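Local atomic coordinates of fructose-bisphosphate aldolase (Slackia heliotrinireducens, PDB entry 4MOZ), a protein that belongs to the DeoC/LacD family of aldolases and folds as a TIM barrel of eight parallel strands, five copies of the chain making up the assembly. Residues T22-Y27 with H167-I172; L147-Y151 with R180-V184; H256-Y260 with I291-D297. All coordinates share one frame; numbering follows the deposited sequence.

The three contacts sit on the periphery of one closed eight-stranded parallel barrel, their centres about 16 to 22 Å from the centre of the chain. Contact 1 packs the N-terminal helix 20-30 on the turn that leads into strand 172-177, whereas contact 2 joins the loops that follow strands 138-145 and 172-177, so the two lie toward opposite ends of the latter strand, with centres 31 Å apart. Their segments alternate along the chain, and both reach the second subunit. Contact 3 follows later in sequence and pairs the ends of two outer helices; its nearest atoms are about 9 Å from contact 1 and about 15 Å from contact 2. None of the three touches another.

Contact 1: T22-Y27 with H167-I172; sequences TYIDNY and HEEGLI
Tyr23, Ile172 and Gly170 bury the most surface in this contact. The Tyr23 ring, with CG anti to the backbone N (chi1 176°), runs alongside the turn, Leu171 O lying at its edge near CD1, and directs its edge at the face of His167 in an offset edge-to-face pair: the centroids are 5.7 Å apart and the planes 88° apart. Both polar ends are tied to Asp207, Tyr23 OH to one carboxylate oxygen and His167 NE2 to the other, while His167 ND1 bonds to Asp14. Gly170, at positive phi, closes helix 152-168 with a Schellman motif, and its CA lies 4.0 Å from Tyr23 CA. This is the alpha-to-beta turn of a TIM barrel, with helix 20-30 laid across it. Gly170 O takes a bond from Asn26 ND2 at 2.8 Å, nearly straight at 164°; the donor lies above the carbonyl plane, yet the oxygen falls in the plane of the Asn26 amide. Tyr23 CA adds a CA-H...O contact to Gly170 O at 3.2 Å. Ile172 brings CG2 to 4.1 Å from Tyr23 CE1 and 4.2 Å from Tyr27 CD2, bridging the two tyrosines as strand 172-177 begins.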
loop_
_atom_site.group_PDB
_atom_site.type_symbol
_atom_site.label_atom_id
_atom_site.label_comp_id
_atom_site.label_asym_id
_atom_site.label_seq_id
_atom_site.Cartn_x
_atom_site.Cartn_y
_atom_site.Cartn_z
ATOM N N THR C 22 1.853 -29.817 -16.932
ATOM C CA THR C 22 0.929 -29.546 -15.835
ATOM C C THR C 22 -0.283 -28.749 -16.323
ATOM O O THR C 22 -1.419 -29.058 -15.957
ATOM C CB THR C 22 1.629 -28.791 -14.686
ATOM O OG1 THR C 22 2.772 -29.539 -14.260
ATOM C CG2 THR C 22 0.694 -28.608 -13.498
ATOM N N TYR C 23 -0.039 -27.737 -17.157
ATOM C CA TYR C 23 -1.121 -26.917 -17.698
ATOM C C TYR C 23 -2.088 -27.750 -18.524
ATOM O O TYR C 23 -3.306 -27.584 -18.418
ATOM C CB TYR C 23 -0.582 -25.769 -18.552
ATOM C CG TYR C 23 -1.676 -24.962 -19.214
ATOM C CD1 TYR C 23 -2.346 -23.958 -18.516
ATOM C CD2 TYR C 23 -2.058 -25.211 -20.534
ATOM C CE1 TYR C 23 -3.352 -23.216 -19.113
ATOM C CE2 TYR C 23 -3.070 -24.476 -21.140
ATOM C CZ TYR C 23 -3.709 -23.480 -20.423
ATOM O OH TYR C 23 -4.711 -22.741 -21.005
ATOM N N ILE C 24 -1.535 -28.629 -19.357
ATOM C CA ILE C 24 -2.346 -29.506 -20.190
ATOM C C ILE C 24 -3.104 -30.490 -19.302
ATOM O O ILE C 24 -4.309 -30.669 -19.474
ATOM C CB ILE C 24 -1.502 -30.225 -21.271
ATOM C CG1 ILE C 24 -0.861 -29.193 -22.213
ATOM C CG2 ILE C 24 -2.365 -31.204 -22.064
ATOM C CD1 ILE C 24 0.307 -29.716 -23.026
ATOM N N ASP C 25 -2.407 -31.094 -18.338
ATOM C CA ASP C 25 -3.053 -31.955 -17.346
ATOM C C ASP C 25 -4.286 -31.267 -16.764
ATOM O O ASP C 25 -5.364 -31.855 -16.705
ATOM C CB ASP C 25 -2.087 -32.312 -16.211
ATOM C CG ASP C 25 -1.012 -33.304 -16.626
ATOM O OD1 ASP C 25 -1.097 -33.895 -17.723
ATOM O OD2 ASP C 25 -0.065 -33.494 -15.837
ATOM N N ASN C 26 -4.119 -30.012 -16.358
ATOM C CA ASN C 26 -5.182 -29.265 -15.683
ATOM C C ASN C 26 -6.314 -28.842 -16.612
ATOM O O ASN C 26 -7.485 -28.842 -16.217
ATOM C CB ASN C 26 -4.606 -28.059 -14.937
ATOM C CG ASN C 26 -3.816 -28.464 -13.702
ATOM O OD1 ASN C 26 -4.185 -29.406 -12.994
ATOM N ND2 ASN C 26 -2.727 -27.748 -13.433
ATOM N N TYR C 27 -5.959 -28.490 -17.844
ATOM C CA TYR C 27 -6.949 -28.146 -18.853
ATOM C C TYR C 27 -7.796 -29.371 -19.221
ATOM O O TYR C 27 -9.019 -29.268 -19.361
ATOM C CB TYR C 27 -6.269 -27.580 -20.093
ATOM C CG TYR C 27 -7.204 -26.802 -20.984
ATOM C CD1 TYR C 27 -7.997 -27.446 -21.933
ATOM C CD2 TYR C 27 -7.290 -25.414 -20.883
ATOM C CE1 TYR C 27 -8.854 -26.726 -22.753
ATOM C CE2 TYR C 27 -8.141 -24.688 -21.696
ATOM C CZ TYR C 27 -8.919 -25.346 -22.626
ATOM O OH TYR C 27 -9.765 -24.621 -23.429
ATOM N N HIS C 167 -0.422 -19.103 -14.581
ATOM C CA HIS C 167 0.109 -19.735 -15.781
ATOM C C HIS C 167 1.544 -20.125 -15.635
ATOM O O HIS C 167 1.988 -21.099 -16.239
ATOM C CB HIS C 167 -0.122 -18.865 -17.005
ATOM C CG HIS C 167 -1.553 -18.877 -17.477
ATOM N ND1 HIS C 167 -2.049 -17.951 -18.315
ATOM C CD2 HIS C 167 -2.607 -19.739 -17.173
ATOM C CE1 HIS C 167 -3.350 -18.212 -18.551
ATOM N NE2 HIS C 167 -3.689 -19.307 -17.850
ATOM N N GLU C 168 2.269 -19.381 -14.808
ATOM C CA GLU C 168 3.633 -19.730 -14.427
ATOM C C GLU C 168 3.647 -21.093 -13.725
ATOM O O GLU C 168 4.617 -21.843 -13.831
ATOM C CB GLU C 168 4.202 -18.641 -13.511
ATOM C CG GLU C 168 5.653 -18.828 -13.105
ATOM C CD GLU C 168 6.147 -17.777 -12.123
ATOM O OE1 GLU C 168 5.360 -16.888 -11.720
ATOM O OE2 GLU C 168 7.336 -17.845 -11.751
ATOM N N GLU C 169 2.551 -21.404 -13.031
ATOM C CA GLU C 169 2.419 -22.647 -12.272
ATOM C C GLU C 169 1.672 -23.742 -13.027
ATOM O O GLU C 169 1.520 -24.850 -12.519
ATOM C CB GLU C 169 1.719 -22.384 -10.931
ATOM C CG GLU C 169 2.564 -21.636 -9.911
ATOM C CD GLU C 169 3.846 -22.368 -9.541
ATOM O OE1 GLU C 169 3.854 -23.621 -9.531
ATOM O OE2 GLU C 169 4.849 -21.682 -9.253
ATOM N N GLY C 170 1.201 -23.435 -14.232
ATOM C CA GLY C 170 0.430 -24.398 -15.021
ATOM C C GLY C 170 -1.003 -24.589 -14.543
ATOM O O GLY C 170 -1.615 -25.630 -14.795
ATOM N N LEU C 171 -1.536 -23.585 -13.851
ATOM C CA LEU C 171 -2.928 -23.592 -13.410
ATOM C C LEU C 171 -3.785 -22.856 -14.422
ATOM O O LEU C 171 -3.341 -21.873 -15.018
ATOM C CB LEU C 171 -3.062 -22.915 -12.044
ATOM C CG LEU C 171 -2.389 -23.586 -10.846
ATOM C CD1 LEU C 171 -2.295 -22.607 -9.686
ATOM C CD2 LEU C 171 -3.128 -24.853 -10.430
ATOM N N ILE C 172 -5.013 -23.325 -14.623
ATOM C CA ILE C 172 -5.943 -22.604 -15.484
ATOM C C ILE C 172 -6.555 -21.431 -14.713
ATOM O O ILE C 172 -6.499 -21.394 -13.481
ATOM C CB ILE C 172 -7.033 -23.516 -16.102
ATOM C CG1 ILE C 172 -8.047 -23.964 -15.049
ATOM C CG2 ILE C 172 -6.404 -24.711 -16.823
ATOM C CD1 ILE C 172 -9.416 -24.270 -15.617
#

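Contact 2: L147-Y151 with R180-V184; sequences LGSEY and RGKAV
Arg180 N donates to Leu147 O across the two loops at 3.0 Å. The bond is bent at hydrogen, 135°, although the donor lies nearly along the C=O axis. One ordered water makes a second polar link: it donates to Gly148 O at 2.7 Å and accepts from Ala183 N at 2.7 Å. Within the first loop, Ser149 OG accepts from Tyr151 N at 3.1 Å, an ST turn just ahead of helix 152-168, and is also hydrogen-bonded to the backbone O of Pro117; a chi1 of 170° swings OG to the side of its own carbonyl carbon, where it meets Tyr151 N. The two segments belong to neighbouring beta-alpha loops of the TIM barrel, following strands 138-145 and 172-177. Charge pairing joins Glu150 and Lys182: OE2 and NZ form a salt bridge at 3.5 Å between extended side chains that run obliquely to one another. The same OE2 accepts from Gln114 of the second subunit, so the carboxylate spans a subunit boundary. Van der Waals packing completes the contact: Val184 CG2 is 3.7 Å from Leu147 O and 4.1 Å from the CA of Gly148, which has positive phi, and Ala183 CB is 3.6 Å from Gly148 O.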
loop_
_atom_site.group_PDB
_atom_site.type_symbol
_atom_site.label_atom_id
_atom_site.label_comp_id
_atom_site.label_asym_id
_atom_site.label_seq_id
_atom_site.Cartn_x
_atom_site.Cartn_y
_atom_site.Cartn_z
ATOM N N LEU C 147 -15.979 -4.500 -13.515
ATOM C CA LEU C 147 -15.610 -3.398 -14.398
ATOM C C LEU C 147 -16.594 -2.261 -14.199
ATOM O O LEU C 147 -17.769 -2.499 -13.923
ATOM C CB LEU C 147 -15.601 -3.842 -15.863
ATOM C CG LEU C 147 -14.702 -5.034 -16.230
ATOM C CD1 LEU C 147 -14.819 -5.344 -17.719
ATOM C CD2 LEU C 147 -13.246 -4.812 -15.839
ATOM N N GLY C 148 -16.105 -1.031 -14.307
ATOM C CA GLY C 148 -16.953 0.145 -14.149
ATOM C C GLY C 148 -17.234 0.535 -12.710
ATOM O O GLY C 148 -17.879 1.552 -12.461
ATOM N N SER C 149 -16.775 -0.280 -11.760
ATOM C CA SER C 149 -16.779 0.098 -10.350
ATOM C C SER C 149 -15.677 1.126 -10.132
ATOM O O SER C 149 -14.667 1.107 -10.835
ATOM C CB SER C 149 -16.518 -1.121 -9.461
ATOM O OG SER C 149 -16.288 -0.740 -8.110
ATOM N N GLU C 150 -15.855 2.009 -9.155
ATOM C CA GLU C 150 -14.788 2.946 -8.789
ATOM C C GLU C 150 -13.545 2.233 -8.250
ATOM O O GLU C 150 -12.477 2.832 -8.165
ATOM C CB GLU C 150 -15.295 4.004 -7.806
ATOM C CG GLU C 150 -16.207 5.017 -8.480
ATOM C CD GLU C 150 -16.621 6.163 -7.582
ATOM O OE1 GLU C 150 -16.160 6.224 -6.421
ATOM O OE2 GLU C 150 -17.413 7.005 -8.053
ATOM N N TYR C 151 -13.685 0.952 -7.913
ATOM C CA TYR C 151 -12.552 0.143 -7.468
ATOM C C TYR C 151 -12.030 -0.806 -8.555
ATOM O O TYR C 151 -11.256 -1.719 -8.264
ATOM C CB TYR C 151 -12.918 -0.624 -6.196
ATOM C CG TYR C 151 -13.443 0.264 -5.091
ATOM C CD1 TYR C 151 -12.577 1.045 -4.323
ATOM C CD2 TYR C 151 -14.804 0.328 -4.817
ATOM C CE1 TYR C 151 -13.062 1.865 -3.310
ATOM C CE2 TYR C 151 -15.298 1.139 -3.810
ATOM C CZ TYR C 151 -14.429 1.904 -3.057
ATOM O OH TYR C 151 -14.932 2.704 -2.058
ATOM N N ARG C 180 -20.245 -3.803 -12.805
ATOM C CA ARG C 180 -21.156 -3.387 -11.754
ATOM C C ARG C 180 -20.678 -2.096 -11.120
ATOM O O ARG C 180 -19.487 -1.914 -10.859
ATOM C CB ARG C 180 -21.289 -4.476 -10.686
ATOM C CG ARG C 180 -22.410 -4.224 -9.684
ATOM C CD ARG C 180 -22.648 -5.435 -8.790
ATOM N NE ARG C 180 -23.034 -6.610 -9.568
ATOM C CZ ARG C 180 -22.907 -7.870 -9.157
ATOM N NH1 ARG C 180 -22.400 -8.143 -7.958
ATOM N NH2 ARG C 180 -23.288 -8.862 -9.954
ATOM N N GLY C 181 -21.625 -1.204 -10.868
ATOM C CA GLY C 181 -21.322 0.069 -10.253
ATOM C C GLY C 181 -22.277 1.153 -10.695
ATOM O O GLY C 181 -23.038 0.984 -11.647
ATOM N N LYS C 182 -22.238 2.249 -9.946
ATOM C CA LYS C 182 -22.827 3.541 -10.272
ATOM C C LYS C 182 -22.798 3.838 -11.781
ATOM O O LYS C 182 -23.816 4.211 -12.369
ATOM C CB LYS C 182 -21.959 4.562 -9.546
ATOM C CG LYS C 182 -22.552 5.875 -9.115
ATOM C CD LYS C 182 -21.363 6.695 -8.651
ATOM C CE LYS C 182 -21.731 7.731 -7.620
ATOM N NZ LYS C 182 -20.514 8.121 -6.861
ATOM N N ALA C 183 -21.628 3.655 -12.395
ATOM C CA ALA C 183 -21.410 3.945 -13.817
ATOM C C ALA C 183 -22.118 2.968 -14.748
ATOM O O ALA C 183 -22.369 3.288 -15.910
ATOM C CB ALA C 183 -19.920 3.962 -14.133
ATOM N N VAL C 184 -22.428 1.779 -14.239
ATOM C CA VAL C 184 -22.995 0.721 -15.063
ATOM C C VAL C 184 -24.522 0.733 -14.998
ATOM O O VAL C 184 -25.179 0.945 -16.015
ATOM C CB VAL C 184 -22.426 -0.667 -14.680
ATOM C CG1 VAL C 184 -22.929 -1.735 -15.638
ATOM C CG2 VAL C 184 -20.906 -0.640 -14.679
HETATM O O HOH W 1 -19.354 3.291 -11.036
#

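Contact 3: H256-Y260 with I291-D297; sequences HDQIY and ITLADYD
His256 lays its imidazole against the turn after helix 278-294, CD2 coming to 3.5 Å from Tyr296 O, which lies at the ring edge near its plane. The same CD2 meets Ile291 CG2 at 4.0 Å, the two side chains crossing at about a right angle. A chi1 of -164° places the ring beside its own carbonyl carbon, from where NE2 meets a water 2.7 Å away that sits at the ring edge, in plane. The water lies 2.9 Å from both Asp295 O and Asp297 OD1 and can donate to them, but more acceptors are in reach than it has protons, so not every bond need exist at once. Asp297 OD1 itself stays 4.5 Å from His256 NE2; a carboxylate this near might favour a protonated imidazole, although its charge is not seen.

Ile259, about one helical turn further on and buried, contributes the apolar part: its CD1 is 4.0 Å from Ile291 CG2, the side chains slanting past each other, and also reaches the Thr292 backbone. Tyr260 ends the segment. Its CD2 lies over the centre of the His256 ring, 3.4 Å above the plane, and its OH donates to Asp295 OD1 at 2.8 Å. This bond uses the anti lone pair of OD1, with ring and carboxylate planes 55° apart; Arg36 makes only a long, weak ion pair with that oxygen. Asp295, at positive phi, is the first residue to leave helical geometry; the chain then enters helix 298-305 after Asp297. The arrangement is packing between neighbouring outer helices, 248-260 and 278-294, in the helical layer of a TIM barrel.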
loop_
_atom_site.group_PDB
_atom_site.type_symbol
_atom_site.label_atom_id
_atom_site.label_comp_id
_atom_site.label_asym_id
_atom_site.label_seq_id
_atom_site.Cartn_x
_atom_site.Cartn_y
_atom_site.Cartn_z
ATOM N N HIS C 256 -28.146 -25.074 -23.671
ATOM C CA HIS C 256 -27.967 -25.636 -24.998
ATOM C C HIS C 256 -27.845 -24.539 -26.029
ATOM O O HIS C 256 -26.925 -24.555 -26.856
ATOM C CB HIS C 256 -29.121 -26.585 -25.327
ATOM C CG HIS C 256 -28.843 -27.502 -26.495
ATOM N ND1 HIS C 256 -29.092 -27.146 -27.770
ATOM C CD2 HIS C 256 -28.312 -28.791 -26.543
ATOM C CE1 HIS C 256 -28.744 -28.154 -28.594
ATOM N NE2 HIS C 256 -28.264 -29.160 -27.842
ATOM N N ASP C 257 -28.757 -23.569 -25.974
ATOM C CA ASP C 257 -28.715 -22.405 -26.862
ATOM C C ASP C 257 -27.420 -21.612 -26.723
ATOM O O ASP C 257 -26.851 -21.176 -27.722
ATOM C CB ASP C 257 -29.917 -21.488 -26.617
ATOM C CG ASP C 257 -31.232 -22.110 -27.061
ATOM O OD1 ASP C 257 -31.214 -23.150 -27.757
ATOM O OD2 ASP C 257 -32.292 -21.556 -26.711
ATOM N N GLN C 258 -26.961 -21.431 -25.487
ATOM C CA GLN C 258 -25.740 -20.676 -25.217
ATOM C C GLN C 258 -24.524 -21.304 -25.892
ATOM O O GLN C 258 -23.667 -20.592 -26.414
ATOM C CB GLN C 258 -25.506 -20.532 -23.711
ATOM C CG GLN C 258 -26.429 -19.521 -23.041
ATOM C CD GLN C 258 -26.467 -19.641 -21.526
ATOM O OE1 GLN C 258 -25.766 -20.467 -20.928
ATOM N NE2 GLN C 258 -27.296 -18.815 -20.894
ATOM N N ILE C 259 -24.459 -22.633 -25.889
ATOM C CA ILE C 259 -23.353 -23.343 -26.519
ATOM C C ILE C 259 -23.454 -23.275 -28.044
ATOM O O ILE C 259 -22.535 -22.794 -28.708
ATOM C CB ILE C 259 -23.265 -24.816 -26.061
ATOM C CG1 ILE C 259 -22.967 -24.895 -24.559
ATOM C CG2 ILE C 259 -22.197 -25.561 -26.859
ATOM C CD1 ILE C 259 -23.153 -26.271 -23.949
ATOM N N TYR C 260 -24.574 -23.737 -28.591
ATOM C CA TYR C 260 -24.675 -23.970 -30.030
ATOM C C TYR C 260 -25.079 -22.734 -30.830
ATOM O O TYR C 260 -24.734 -22.626 -32.002
ATOM C CB TYR C 260 -25.555 -25.197 -30.329
ATOM C CG TYR C 260 -24.996 -26.469 -29.706
ATOM C CD1 TYR C 260 -23.905 -27.131 -30.279
ATOM C CD2 TYR C 260 -25.532 -26.987 -28.523
ATOM C CE1 TYR C 260 -23.377 -28.280 -29.701
ATOM C CE2 TYR C 260 -25.012 -28.136 -27.938
ATOM C CZ TYR C 260 -23.937 -28.779 -28.528
ATOM O OH TYR C 260 -23.417 -29.919 -27.951
ATOM N N ILE C 291 -25.300 -32.350 -21.573
ATOM C CA ILE C 291 -25.319 -31.330 -22.623
ATOM C C ILE C 291 -23.906 -30.812 -22.897
ATOM O O ILE C 291 -23.449 -30.820 -24.038
ATOM C CB ILE C 291 -26.245 -30.146 -22.270
ATOM C CG1 ILE C 291 -27.708 -30.600 -22.273
ATOM C CG2 ILE C 291 -26.039 -28.988 -23.241
ATOM C CD1 ILE C 291 -28.680 -29.579 -21.718
ATOM N N THR C 292 -23.219 -30.403 -21.833
ATOM C CA THR C 292 -21.952 -29.684 -21.934
ATOM C C THR C 292 -20.792 -30.555 -22.413
ATOM O O THR C 292 -20.020 -30.145 -23.277
ATOM C CB THR C 292 -21.608 -29.029 -20.584
ATOM O OG1 THR C 292 -22.748 -28.295 -20.120
ATOM C CG2 THR C 292 -20.414 -28.089 -20.702
ATOM N N LEU C 293 -20.681 -31.757 -21.855
ATOM C CA LEU C 293 -19.544 -32.635 -22.139
ATOM C C LEU C 293 -19.822 -33.711 -23.196
ATOM O O LEU C 293 -18.901 -34.142 -23.900
ATOM C CB LEU C 293 -19.040 -33.286 -20.843
ATOM C CG LEU C 293 -18.786 -32.350 -19.652
ATOM C CD1 LEU C 293 -18.565 -33.141 -18.369
ATOM C CD2 LEU C 293 -17.616 -31.414 -19.921
ATOM N N ALA C 294 -21.083 -34.134 -23.303
ATOM C CA ALA C 294 -21.458 -35.267 -24.163
ATOM C C ALA C 294 -22.438 -34.936 -25.301
ATOM O O ALA C 294 -22.864 -35.831 -26.031
ATOM C CB ALA C 294 -21.987 -36.418 -23.316
ATOM N N ASP C 295 -22.801 -33.662 -25.438
ATOM C CA ASP C 295 -23.569 -33.164 -26.593
ATOM C C ASP C 295 -25.048 -33.569 -26.658
ATOM O O ASP C 295 -25.679 -33.436 -27.715
ATOM C CB ASP C 295 -22.867 -33.537 -27.906
ATOM C CG ASP C 295 -21.445 -33.018 -27.974
ATOM O OD1 ASP C 295 -21.270 -31.784 -28.026
ATOM O OD2 ASP C 295 -20.506 -33.848 -27.961
ATOM N N TYR C 296 -25.602 -34.048 -25.545
ATOM C CA TYR C 296 -27.017 -34.439 -25.490
ATOM C C TYR C 296 -27.951 -33.350 -26.003
ATOM O O TYR C 296 -27.685 -32.158 -25.822
ATOM C CB TYR C 296 -27.438 -34.769 -24.055
ATOM C CG TYR C 296 -27.117 -36.165 -23.563
ATOM C CD1 TYR C 296 -25.898 -36.779 -23.863
ATOM C CD2 TYR C 296 -28.019 -36.854 -22.753
ATOM C CE1 TYR C 296 -25.601 -38.047 -23.394
ATOM C CE2 TYR C 296 -27.728 -38.122 -22.273
ATOM C CZ TYR C 296 -26.520 -38.714 -22.598
ATOM O OH TYR C 296 -26.223 -39.971 -22.127
ATOM N N ASP C 297 -29.040 -33.779 -26.643
ATOM C CA ASP C 297 -30.206 -32.932 -26.879
ATOM C C ASP C 297 -30.830 -32.575 -25.537
ATOM O O ASP C 297 -30.592 -33.261 -24.537
ATOM C CB ASP C 297 -31.251 -33.675 -27.722
ATOM C CG ASP C 297 -30.942 -33.650 -29.211
ATOM O OD1 ASP C 297 -30.085 -32.848 -29.647
ATOM O OD2 ASP C 297 -31.574 -34.434 -29.954
HETATM O O HOH W 2 -27.572 -31.552 -28.926
#